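Local coordinates for protein hydroxylacyl-CoA dehydrogenase (Streptomyces coelicolor, PDB 5BKA) that probably takes part in the biosynthesis of the polyketide actinorhodin, as a noncanonical member of the NTF2-like superfamily with a SnoaL-like domain, at residues 43-47 with 136-140; 92-98 with 118-124; 76-82 with 97-103; 28-33 with 62-66. All coordinates share one frame; numbering follows the deposited sequence.

Interaction 1 (43-47 with 136-140)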
# COMPACT_ATOMS: atom_id res chain seq x y z
N PHE B 43 -2.24 22.33 7.56
CA PHE B 43 -2.25 20.96 8.07
C PHE B 43 -3.13 20.86 9.30
O PHE B 43 -2.83 21.48 10.33
CB PHE B 43 -0.83 20.49 8.38
CG PHE B 43 -0.76 19.12 8.99
CD1 PHE B 43 -1.22 18.02 8.28
CD2 PHE B 43 -0.23 18.93 10.25
CE1 PHE B 43 -1.16 16.75 8.83
CE2 PHE B 43 -0.17 17.67 10.81
CZ PHE B 43 -0.63 16.57 10.09
N ARG B 44 -4.19 20.07 9.22
CA ARG B 44 -5.07 19.79 10.36
C ARG B 44 -4.80 18.36 10.83
O ARG B 44 -5.24 17.40 10.18
CB ARG B 44 -6.53 20.00 10.00
CG ARG B 44 -7.47 19.92 11.19
CD ARG B 44 -8.55 20.98 11.13
NE ARG B 44 -9.09 21.27 12.46
CZ ARG B 44 -10.19 21.98 12.68
NH1 ARG B 44 -10.89 22.47 11.66
NH2 ARG B 44 -10.60 22.20 13.93
N HIS B 45 -4.08 18.22 11.94
CA HIS B 45 -3.76 16.90 12.48
C HIS B 45 -5.01 16.17 12.95
O HIS B 45 -5.13 14.95 12.78
CB HIS B 45 -2.76 17.04 13.63
CG HIS B 45 -1.89 15.84 13.83
ND1 HIS B 45 -0.62 15.75 13.31
CD2 HIS B 45 -2.11 14.68 14.50
CE1 HIS B 45 -0.09 14.58 13.65
NE2 HIS B 45 -0.97 13.92 14.37
N SER B 46 -5.96 16.90 13.54
CA SER B 46 -7.15 16.30 14.13
C SER B 46 -8.19 17.40 14.33
O SER B 46 -7.81 18.56 14.51
CB SER B 46 -6.82 15.62 15.46
OG SER B 46 -7.73 14.57 15.74
N PRO B 47 -9.48 17.07 14.30
CA PRO B 47 -10.52 18.06 14.60
C PRO B 47 -10.60 18.37 16.09
O PRO B 47 -10.50 19.54 16.46
CB PRO B 47 -11.81 17.38 14.12
CG PRO B 47 -11.51 15.92 14.21
CD PRO B 47 -10.06 15.78 13.88
N ARG B 136 -3.69 19.71 3.96
CA ARG B 136 -3.95 18.32 4.33
C ARG B 136 -4.87 18.31 5.54
O ARG B 136 -4.53 18.88 6.58
CB ARG B 136 -2.66 17.57 4.63
CG ARG B 136 -2.88 16.25 5.33
CD ARG B 136 -1.65 15.38 5.26
NE ARG B 136 -1.45 14.82 3.93
CZ ARG B 136 -0.28 14.38 3.48
NH1 ARG B 136 0.79 14.47 4.26
NH2 ARG B 136 -0.18 13.87 2.26
N HIS B 137 -6.02 17.66 5.41
CA HIS B 137 -6.98 17.51 6.49
C HIS B 137 -7.16 16.03 6.79
O HIS B 137 -7.55 15.26 5.91
CB HIS B 137 -8.32 18.16 6.14
CG HIS B 137 -8.23 19.64 5.94
ND1 HIS B 137 -9.19 20.36 5.27
CD2 HIS B 137 -7.30 20.54 6.34
CE1 HIS B 137 -8.85 21.64 5.25
NE2 HIS B 137 -7.71 21.77 5.90
N VAL B 138 -6.87 15.64 8.03
CA VAL B 138 -6.92 14.24 8.45
C VAL B 138 -8.10 14.06 9.40
O VAL B 138 -8.23 14.78 10.39
CB VAL B 138 -5.61 13.81 9.12
CG1 VAL B 138 -5.67 12.34 9.52
CG2 VAL B 138 -4.42 14.07 8.20
N THR B 139 -8.96 13.09 9.08
CA THR B 139 -10.06 12.69 9.95
C THR B 139 -9.84 11.26 10.42
O THR B 139 -9.16 10.47 9.76
CB THR B 139 -11.41 12.80 9.23
OG1 THR B 139 -11.40 11.97 8.07
CG2 THR B 139 -11.67 14.24 8.81
N HIS B 140 -10.42 10.93 11.57
CA HIS B 140 -10.23 9.64 12.20
C HIS B 140 -11.50 8.81 12.04
O HIS B 140 -12.60 9.29 12.34
CB HIS B 140 -9.88 9.79 13.68
CG HIS B 140 -8.65 10.61 13.92
ND1 HIS B 140 -7.46 10.36 13.28
CD2 HIS B 140 -8.43 11.66 14.74
CE1 HIS B 140 -6.55 11.22 13.69
NE2 HIS B 140 -7.11 12.03 14.58
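F43 and R136 run side by side from neighbouring parallel strands, and the arginine chain runs past CD1 and CE1 of the phenyl ring. CB of R136 lies in the ring plane, at the edge beside CD1 of F43. CG of R136 sits 3.8 Å from CD1 of F43, and CD of R136 is 3.9 Å from CE1 of F43. Then the chain bends at chi3 (-74°) and carries the guanidinium away from the ring, whose plane lies 78° from it. That group ends in a salt bridge with D121 and hydrogen bonds to Y33 and Q21, which probably balance its charge in this buried place.

Two backbone bonds join the strands: R44 N gives to R136 O at 2.9 Å, and V138 N gives to R44 O at 3.2 Å. On the other face of the sheet, CB of R44 touches CD2 of the H137 ring at 3.8 Å. Past the strand end the chain stays close to its neighbour through side chains. H140 NE2 gives a weak, bent bond of 2.9 Å to S46 OG, with an angle of 122° at the hydrogen; the hydroxyl lies at the ring edge.

F43 also packs on I58 and V61 of helix 54-67. The pairing of 41-44 with 132-140 is the parallel strand pair within the curved mixed sheet of the NTF2-like fold.

Interaction 2 (92-98 with 118-124)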
# COMPACT_ATOMS: atom_id res chain seq x y z
N SER B 92 -6.03 22.81 -9.21
CA SER B 92 -5.59 22.00 -8.09
C SER B 92 -6.01 20.54 -8.27
O SER B 92 -6.93 20.23 -9.03
CB SER B 92 -6.15 22.54 -6.77
OG SER B 92 -5.27 23.48 -6.18
N ILE B 93 -5.32 19.65 -7.57
CA ILE B 93 -5.63 18.23 -7.56
C ILE B 93 -6.14 17.88 -6.18
O ILE B 93 -5.44 18.08 -5.18
CB ILE B 93 -4.40 17.38 -7.93
CG1 ILE B 93 -3.86 17.79 -9.30
CG2 ILE B 93 -4.75 15.90 -7.91
CD1 ILE B 93 -4.88 17.71 -10.41
N THR B 94 -7.38 17.40 -6.12
CA THR B 94 -7.98 16.95 -4.87
C THR B 94 -7.54 15.50 -4.66
O THR B 94 -7.73 14.67 -5.56
CB THR B 94 -9.50 17.01 -4.98
OG1 THR B 94 -9.88 16.57 -6.30
CG2 THR B 94 -9.93 18.48 -4.93
N ALA B 95 -6.96 15.18 -3.52
CA ALA B 95 -6.60 13.79 -3.27
C ALA B 95 -7.22 13.30 -1.97
O ALA B 95 -7.18 14.00 -0.95
CB ALA B 95 -5.08 13.61 -3.23
N THR B 96 -7.80 12.11 -2.02
CA THR B 96 -8.34 11.44 -0.83
C THR B 96 -7.73 10.05 -0.75
O THR B 96 -7.84 9.27 -1.70
CB THR B 96 -9.87 11.35 -0.88
OG1 THR B 96 -10.42 12.67 -0.95
CG2 THR B 96 -10.39 10.66 0.37
N SER B 97 -7.11 9.74 0.39
CA SER B 97 -6.45 8.46 0.59
C SER B 97 -6.81 7.89 1.95
O SER B 97 -7.10 8.64 2.90
CB SER B 97 -4.92 8.58 0.48
OG SER B 97 -4.55 9.23 -0.73
N TYR B 98 -6.80 6.57 2.04
CA TYR B 98 -6.82 5.90 3.33
C TYR B 98 -5.44 6.01 3.97
O TYR B 98 -4.42 6.01 3.27
CB TYR B 98 -7.19 4.43 3.19
CG TYR B 98 -8.59 4.15 2.67
CD1 TYR B 98 -9.53 5.16 2.53
CD2 TYR B 98 -8.96 2.86 2.32
CE1 TYR B 98 -10.80 4.89 2.05
CE2 TYR B 98 -10.22 2.58 1.84
CZ TYR B 98 -11.14 3.60 1.71
OH TYR B 98 -12.40 3.32 1.23
N LEU B 118 -8.74 9.11 7.04
CA LEU B 118 -8.92 9.63 5.69
C LEU B 118 -8.04 10.86 5.55
O LEU B 118 -8.04 11.74 6.42
CB LEU B 118 -10.39 10.00 5.43
CG LEU B 118 -11.36 8.88 5.07
CD1 LEU B 118 -12.74 9.45 4.78
CD2 LEU B 118 -10.86 8.09 3.87
N VAL B 119 -7.29 10.93 4.46
CA VAL B 119 -6.37 12.03 4.20
C VAL B 119 -6.91 12.83 3.02
O VAL B 119 -6.92 12.36 1.88
CB VAL B 119 -4.94 11.54 3.92
CG1 VAL B 119 -4.01 12.71 3.66
CG2 VAL B 119 -4.44 10.70 5.08
N HIS B 120 -7.37 14.05 3.30
CA HIS B 120 -7.91 14.95 2.28
C HIS B 120 -6.83 15.95 1.91
O HIS B 120 -6.47 16.82 2.72
CB HIS B 120 -9.17 15.65 2.79
CG HIS B 120 -10.25 14.71 3.22
ND1 HIS B 120 -11.08 14.07 2.32
CD2 HIS B 120 -10.64 14.30 4.45
CE1 HIS B 120 -11.93 13.31 2.98
NE2 HIS B 120 -11.69 13.43 4.27
N ASP B 121 -6.33 15.85 0.68
CA ASP B 121 -5.20 16.66 0.24
C ASP B 121 -5.62 17.57 -0.90
O ASP B 121 -6.49 17.23 -1.71
CB ASP B 121 -4.04 15.78 -0.22
CG ASP B 121 -3.20 15.26 0.94
OD1 ASP B 121 -3.41 15.72 2.08
OD2 ASP B 121 -2.34 14.40 0.70
N VAL B 122 -4.97 18.74 -0.96
CA VAL B 122 -5.06 19.64 -2.10
C VAL B 122 -3.65 19.83 -2.65
O VAL B 122 -2.79 20.40 -1.96
CB VAL B 122 -5.70 20.99 -1.71
CG1 VAL B 122 -5.73 21.92 -2.92
CG2 VAL B 122 -7.10 20.78 -1.17
N LEU B 123 -3.42 19.35 -3.87
CA LEU B 123 -2.12 19.36 -4.52
C LEU B 123 -2.08 20.45 -5.58
O LEU B 123 -3.07 20.67 -6.28
CB LEU B 123 -1.81 18.00 -5.13
CG LEU B 123 -1.52 16.87 -4.14
CD1 LEU B 123 -1.70 15.50 -4.79
CD2 LEU B 123 -0.12 17.01 -3.58
N VAL B 124 -0.93 21.10 -5.73
CA VAL B 124 -0.76 22.11 -6.76
C VAL B 124 0.52 21.84 -7.54
O VAL B 124 1.44 21.15 -7.09
CB VAL B 124 -0.73 23.55 -6.20
CG1 VAL B 124 -2.05 23.92 -5.56
CG2 VAL B 124 0.42 23.72 -5.21
O HOH W 1 -10.40 15.33 -0.21
O HOH W 2 -4.82 11.81 -0.36
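The carbonyl oxygen of A95 takes the shortest bond of this strand pair, from D121 N at 2.6 Å, with the donor in the carbonyl plane. The return bond, A95 N to D121 O, is 2.8 Å. I93 with L123 and S97 with V119 make the same two-bond rings on either side.

Two of the non-hydrogen-bonded pairs, T96 with H120 and Y98 with L118, meet through their side chains. T96 and H120 lie side by side. T96 OG1 stands anti to the carbonyl carbon (chi1 -60°), and one water joins it, at 2.8 Å, to H120 ND1, at 2.9 Å. The water sits at the edge of the imidazole, in its plane. Further along this face, CD2 of L118 reaches the edge of the Y98 ring, 3.5 Å from CD1 of Y98. The phenol hydroxyl of Y98 is bonded to D26 of the second subunit.

The other face carries A95, D121 and L123. CB of A95 touches CB of D121 at 3.9 Å, while the D121 carboxylate turns to a salt bridge with R136. A second water bonds S97 OG and gives to V119 O; the same hydroxyl is also bonded to T83. Helix 10-26 covers this face through Y18, V14 and F17. The contact is an antiparallel beta hairpin, 93-105 with 112-124, in the curved sheet of the NTF2-like fold.

Interaction 3 (76-82 with 97-103)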
# COMPACT_ATOMS: atom_id res chain seq x y z
N ARG B 76 7.28 4.92 13.92
CA ARG B 76 5.94 5.08 13.36
C ARG B 76 5.98 4.89 11.85
O ARG B 76 6.98 5.19 11.19
CB ARG B 76 5.35 6.45 13.70
CG ARG B 76 4.96 6.59 15.17
CD ARG B 76 3.85 7.62 15.34
NE ARG B 76 2.72 7.08 16.09
CZ ARG B 76 1.48 7.57 16.04
NH1 ARG B 76 1.21 8.61 15.26
NH2 ARG B 76 0.52 7.02 16.76
N ARG B 77 4.88 4.39 11.30
CA ARG B 77 4.73 4.22 9.86
C ARG B 77 3.33 4.64 9.46
O ARG B 77 2.35 4.16 10.03
CB ARG B 77 4.98 2.76 9.44
CG ARG B 77 6.37 2.23 9.77
CD ARG B 77 7.44 2.85 8.89
NE ARG B 77 8.78 2.41 9.27
CZ ARG B 77 9.90 3.07 9.00
NH1 ARG B 77 9.86 4.21 8.32
NH2 ARG B 77 11.07 2.58 9.39
N HIS B 78 3.24 5.54 8.49
CA HIS B 78 1.97 6.05 7.99
C HIS B 78 1.71 5.42 6.62
O HIS B 78 2.19 5.92 5.60
CB HIS B 78 1.98 7.57 7.90
CG HIS B 78 2.03 8.25 9.24
ND1 HIS B 78 3.15 8.25 10.04
CD2 HIS B 78 1.09 8.96 9.91
CE1 HIS B 78 2.90 8.92 11.14
NE2 HIS B 78 1.66 9.37 11.09
N TRP B 79 0.94 4.33 6.61
CA TRP B 79 0.60 3.65 5.37
C TRP B 79 -0.54 4.36 4.66
O TRP B 79 -1.48 4.84 5.31
CB TRP B 79 0.20 2.20 5.66
CG TRP B 79 1.37 1.28 5.83
CD1 TRP B 79 2.46 1.48 6.63
CD2 TRP B 79 1.58 0.02 5.19
NE1 TRP B 79 3.33 0.43 6.52
CE2 TRP B 79 2.81 -0.49 5.64
CE3 TRP B 79 0.83 -0.73 4.27
CZ2 TRP B 79 3.32 -1.71 5.21
CZ3 TRP B 79 1.34 -1.94 3.84
CH2 TRP B 79 2.57 -2.42 4.31
N PHE B 80 -0.46 4.45 3.34
CA PHE B 80 -1.51 5.01 2.51
C PHE B 80 -2.12 3.92 1.63
O PHE B 80 -1.50 2.88 1.37
CB PHE B 80 -0.98 6.13 1.61
CG PHE B 80 -0.95 7.48 2.28
CD1 PHE B 80 -0.80 7.60 3.65
CD2 PHE B 80 -1.04 8.64 1.52
CE1 PHE B 80 -0.76 8.84 4.26
CE2 PHE B 80 -1.00 9.89 2.12
CZ PHE B 80 -0.86 9.98 3.49
N ASP B 81 -3.35 4.16 1.18
CA ASP B 81 -4.02 3.21 0.29
C ASP B 81 -5.17 3.90 -0.43
O ASP B 81 -5.79 4.83 0.09
CB ASP B 81 -4.55 1.99 1.05
CG ASP B 81 -4.60 0.75 0.19
OD1 ASP B 81 -3.52 0.24 -0.17
OD2 ASP B 81 -5.71 0.27 -0.13
N HIS B 82 -5.46 3.40 -1.64
CA HIS B 82 -6.63 3.80 -2.42
C HIS B 82 -6.69 5.31 -2.64
O HIS B 82 -7.70 5.97 -2.39
CB HIS B 82 -7.92 3.30 -1.76
CG HIS B 82 -8.18 1.84 -1.97
ND1 HIS B 82 -7.82 1.19 -3.13
CD2 HIS B 82 -8.76 0.91 -1.18
CE1 HIS B 82 -8.17 -0.08 -3.04
NE2 HIS B 82 -8.74 -0.28 -1.87
N SER B 97 -7.11 9.74 0.39
CA SER B 97 -6.45 8.46 0.59
C SER B 97 -6.81 7.89 1.95
O SER B 97 -7.10 8.64 2.90
CB SER B 97 -4.92 8.58 0.48
OG SER B 97 -4.55 9.23 -0.73
N TYR B 98 -6.80 6.57 2.04
CA TYR B 98 -6.82 5.90 3.33
C TYR B 98 -5.44 6.01 3.97
O TYR B 98 -4.42 6.01 3.27
CB TYR B 98 -7.19 4.43 3.19
CG TYR B 98 -8.59 4.15 2.67
CD1 TYR B 98 -9.53 5.16 2.53
CD2 TYR B 98 -8.96 2.86 2.32
CE1 TYR B 98 -10.80 4.89 2.05
CE2 TYR B 98 -10.22 2.58 1.84
CZ TYR B 98 -11.14 3.60 1.71
OH TYR B 98 -12.40 3.32 1.23
N CYS B 99 -5.41 6.09 5.29
CA CYS B 99 -4.15 6.03 6.01
C CYS B 99 -4.32 5.20 7.27
O CYS B 99 -5.33 5.31 7.97
CB CYS B 99 -3.63 7.44 6.37
SG CYS B 99 -2.19 7.46 7.47
N LEU B 100 -3.31 4.38 7.57
CA LEU B 100 -3.29 3.54 8.75
C LEU B 100 -1.95 3.74 9.44
O LEU B 100 -0.90 3.52 8.83
CB LEU B 100 -3.51 2.06 8.41
CG LEU B 100 -3.43 1.06 9.57
CD1 LEU B 100 -4.52 1.32 10.60
CD2 LEU B 100 -3.51 -0.37 9.05
N VAL B 101 -1.99 4.16 10.69
CA VAL B 101 -0.77 4.44 11.45
C VAL B 101 -0.33 3.18 12.17
O VAL B 101 -1.13 2.51 12.83
CB VAL B 101 -1.00 5.60 12.44
CG1 VAL B 101 0.28 5.89 13.21
CG2 VAL B 101 -1.48 6.84 11.70
N LEU B 102 0.95 2.84 12.02
CA LEU B 102 1.57 1.74 12.74
C LEU B 102 2.51 2.32 13.78
O LEU B 102 3.26 3.26 13.49
CB LEU B 102 2.34 0.83 11.78
CG LEU B 102 1.60 -0.28 11.03
CD1 LEU B 102 0.56 0.29 10.06
CD2 LEU B 102 2.59 -1.17 10.29
N THR B 103 2.45 1.79 15.00
CA THR B 103 3.38 2.16 16.06
C THR B 103 4.17 0.91 16.43
O THR B 103 3.61 -0.04 17.00
CB THR B 103 2.64 2.73 17.27
OG1 THR B 103 1.90 3.89 16.87
CG2 THR B 103 3.62 3.12 18.37
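An antiparallel beta hairpin, strands 74-87 and 93-105, forms the edge of the NTF2-like sheet within this chain. R77 with L102, W79 with L100 and D81 with Y98 are its hydrogen-bonded pairs. The shortest of their bonds are L102 N to R77 O and Y98 N to D81 O, each 2.8 Å.

On the face that bears W79 and L102, methyl CD1 of L102 lies over one face of the indole, 4.1 Å from CD1 of W79. This face meets the other subunits. W79 packs against Y98 of the third subunit, and R77 turns away to a salt bridge with D141 of that subunit. The D81 carboxylate accepts from F80 N of the second subunit. Within the chain its OD2 stands 3.3 Å above the H82 ring plane, over the centre. The edge of that imidazole meets Y98, with CD2 of H82 3.7 Å from CE2 of Y98.

The face with H78, F80 and C99 is turned to helix 10-26. With SG anti to the backbone N (chi1 172°), C99 makes a sulfur-aromatic contact with F80, SG lying 3.8 Å from CE1 of F80. H78 ND1 is held by D26.

V101 sits between H78 and R76. Its CG2 touches CD2 of H78 at 3.8 Å. Its CG1 lies over the centre of the R76 guanidinium, 3.5 Å from CZ of R76, while NE and NH2 of R76 make weak bonds to T103 OG1.

Interaction 4 (28-33 with 62-66)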
# COMPACT_ATOMS: atom_id res chain seq x y z
N ARG B 28 11.58 11.06 10.85
CA ARG B 28 11.78 12.29 11.61
C ARG B 28 12.44 13.40 10.81
O ARG B 28 13.20 14.20 11.37
CB ARG B 28 12.64 12.08 12.85
CG ARG B 28 12.01 11.63 14.09
CD ARG B 28 12.69 10.49 14.73
NE ARG B 28 14.07 10.90 15.02
CZ ARG B 28 14.78 10.59 16.09
NH1 ARG B 28 14.15 10.22 17.24
NH2 ARG B 28 16.05 10.94 16.14
N ASP B 29 12.17 13.45 9.51
CA ASP B 29 12.58 14.59 8.69
C ASP B 29 11.40 15.56 8.60
O ASP B 29 10.74 15.69 7.57
CB ASP B 29 13.03 14.12 7.32
CG ASP B 29 13.53 15.24 6.44
OD1 ASP B 29 13.76 16.35 6.96
OD2 ASP B 29 13.70 15.00 5.23
N PHE B 30 11.12 16.22 9.73
CA PHE B 30 9.93 17.07 9.80
C PHE B 30 10.05 18.28 8.89
O PHE B 30 9.06 18.72 8.30
CB PHE B 30 9.68 17.49 11.25
CG PHE B 30 9.45 16.33 12.17
CD1 PHE B 30 8.61 15.29 11.80
CD2 PHE B 30 10.08 16.27 13.40
CE1 PHE B 30 8.40 14.22 12.64
CE2 PHE B 30 9.87 15.20 14.25
CZ PHE B 30 9.03 14.17 13.86
N ALA B 31 11.26 18.84 8.76
CA ALA B 31 11.46 19.96 7.84
C ALA B 31 11.32 19.51 6.39
O ALA B 31 10.70 20.21 5.57
CB ALA B 31 12.82 20.60 8.08
N GLY B 32 11.89 18.36 6.04
CA GLY B 32 11.72 17.82 4.70
C GLY B 32 10.26 17.52 4.38
O GLY B 32 9.80 17.75 3.26
N TYR B 33 9.53 17.00 5.37
CA TYR B 33 8.10 16.75 5.17
C TYR B 33 7.35 18.05 4.93
O TYR B 33 6.52 18.15 4.02
CB TYR B 33 7.54 16.00 6.38
CG TYR B 33 6.03 15.84 6.38
CD1 TYR B 33 5.42 14.81 5.68
CD2 TYR B 33 5.22 16.71 7.11
CE1 TYR B 33 4.05 14.66 5.69
CE2 TYR B 33 3.85 16.56 7.12
CZ TYR B 33 3.27 15.54 6.41
OH TYR B 33 1.90 15.39 6.42
N LEU B 62 4.58 18.97 14.30
CA LEU B 62 5.13 17.63 14.21
C LEU B 62 6.03 17.30 15.39
O LEU B 62 5.95 16.20 15.95
CB LEU B 62 5.91 17.47 12.90
CG LEU B 62 5.10 17.54 11.61
CD1 LEU B 62 6.02 17.51 10.40
CD2 LEU B 62 4.08 16.41 11.54
N GLU B 63 6.89 18.24 15.79
CA GLU B 63 7.71 18.05 16.98
C GLU B 63 6.87 17.81 18.23
O GLU B 63 7.21 16.94 19.05
CB GLU B 63 8.62 19.26 17.18
CG GLU B 63 10.03 19.05 16.64
CD GLU B 63 10.82 20.33 16.53
OE1 GLU B 63 11.19 20.90 17.57
OE2 GLU B 63 11.05 20.78 15.38
N ASP B 64 5.78 18.56 18.40
CA ASP B 64 5.01 18.46 19.64
C ASP B 64 4.32 17.11 19.76
O ASP B 64 4.46 16.42 20.78
CB ASP B 64 3.98 19.59 19.72
CG ASP B 64 3.38 19.72 21.11
OD1 ASP B 64 2.59 18.85 21.51
OD2 ASP B 64 3.71 20.70 21.82
N PHE B 65 3.58 16.70 18.73
CA PHE B 65 2.96 15.38 18.73
C PHE B 65 4.00 14.27 18.74
O PHE B 65 3.65 13.10 18.96
CB PHE B 65 2.05 15.23 17.52
CG PHE B 65 0.72 15.94 17.65
CD1 PHE B 65 0.28 16.79 16.65
CD2 PHE B 65 -0.08 15.75 18.77
CE1 PHE B 65 -0.93 17.45 16.76
CE2 PHE B 65 -1.29 16.41 18.88
CZ PHE B 65 -1.72 17.26 17.88
N HIS B 66 5.27 14.60 18.50
CA HIS B 66 6.32 13.58 18.49
C HIS B 66 6.90 13.33 19.87
O HIS B 66 7.43 12.24 20.12
CB HIS B 66 7.44 13.99 17.53
CG HIS B 66 8.50 12.96 17.38
ND1 HIS B 66 8.32 11.80 16.64
CD2 HIS B 66 9.76 12.89 17.88
CE1 HIS B 66 9.42 11.08 16.69
NE2 HIS B 66 10.31 11.71 17.43
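The ring of F30 points its edge at the face of H66, a T-shaped pair between segments 28-33 and 62-66, which share no polar bond. The ring centroids are 5.2 Å apart and the planes 67° from each other. CZ of F30 does the touching, 3.7 Å from ND1 of H66. H66 can offer this face because its CG stands anti to the backbone N (chi1 -175°), which swings the imidazole toward F30.

The same phenyl is covered on both faces. CB of L62 makes a CH-pi contact on one, 4.0 Å from the ring centroid. On the opposite face lies CA of R28, from the same segment as F30. The R28 side chain then reaches across to H66, with CG of R28 3.7 Å from CE1 of H66. It bends at chi2 and chi3, and its guanidinium stands nearly at a right angle to the imidazole.

L62 also serves a second ring. Its CD1 methyl meets CD2 of Y33 at 3.5 Å, the two side chains crossing at about a right angle.

The backbone around F30 is set by two caps. R28, with positive phi, is the C-prime residue of a Schellman motif ending helix 10-26. D29 is the N-cap of helix 30-35, its OD1 taking G32 N at 2.9 Å.

L62 and Y33 both pack on L25 of helix 10-26. Y33 OH goes on to R136 of strand 132-140. The contact thus joins helices 30-35 and 54-67 beside helix 10-26.

In the fold
From the N terminus, helix 10-26 leads into segment 28-33, and interaction 4 closes the first loop when helix 54-67 returns to it. Segment 43-47 lies within that loop but pairs with 136-140 near the C terminus, so interactions 1 and 4 cross. Interaction 1 closes the longest loop and encloses interactions 2 and 3. Those two follow interaction 4 in series and cross each other, sharing S97 and Y98 on strand 93-105. Interactions 3 and 2 join strands 74-87, 93-105 and 112-124; strand 132-140 lies next to 112-124, and interaction 1 adds 41-44 beyond it. The side chain of R136, in interaction 1, reaches all three of the others.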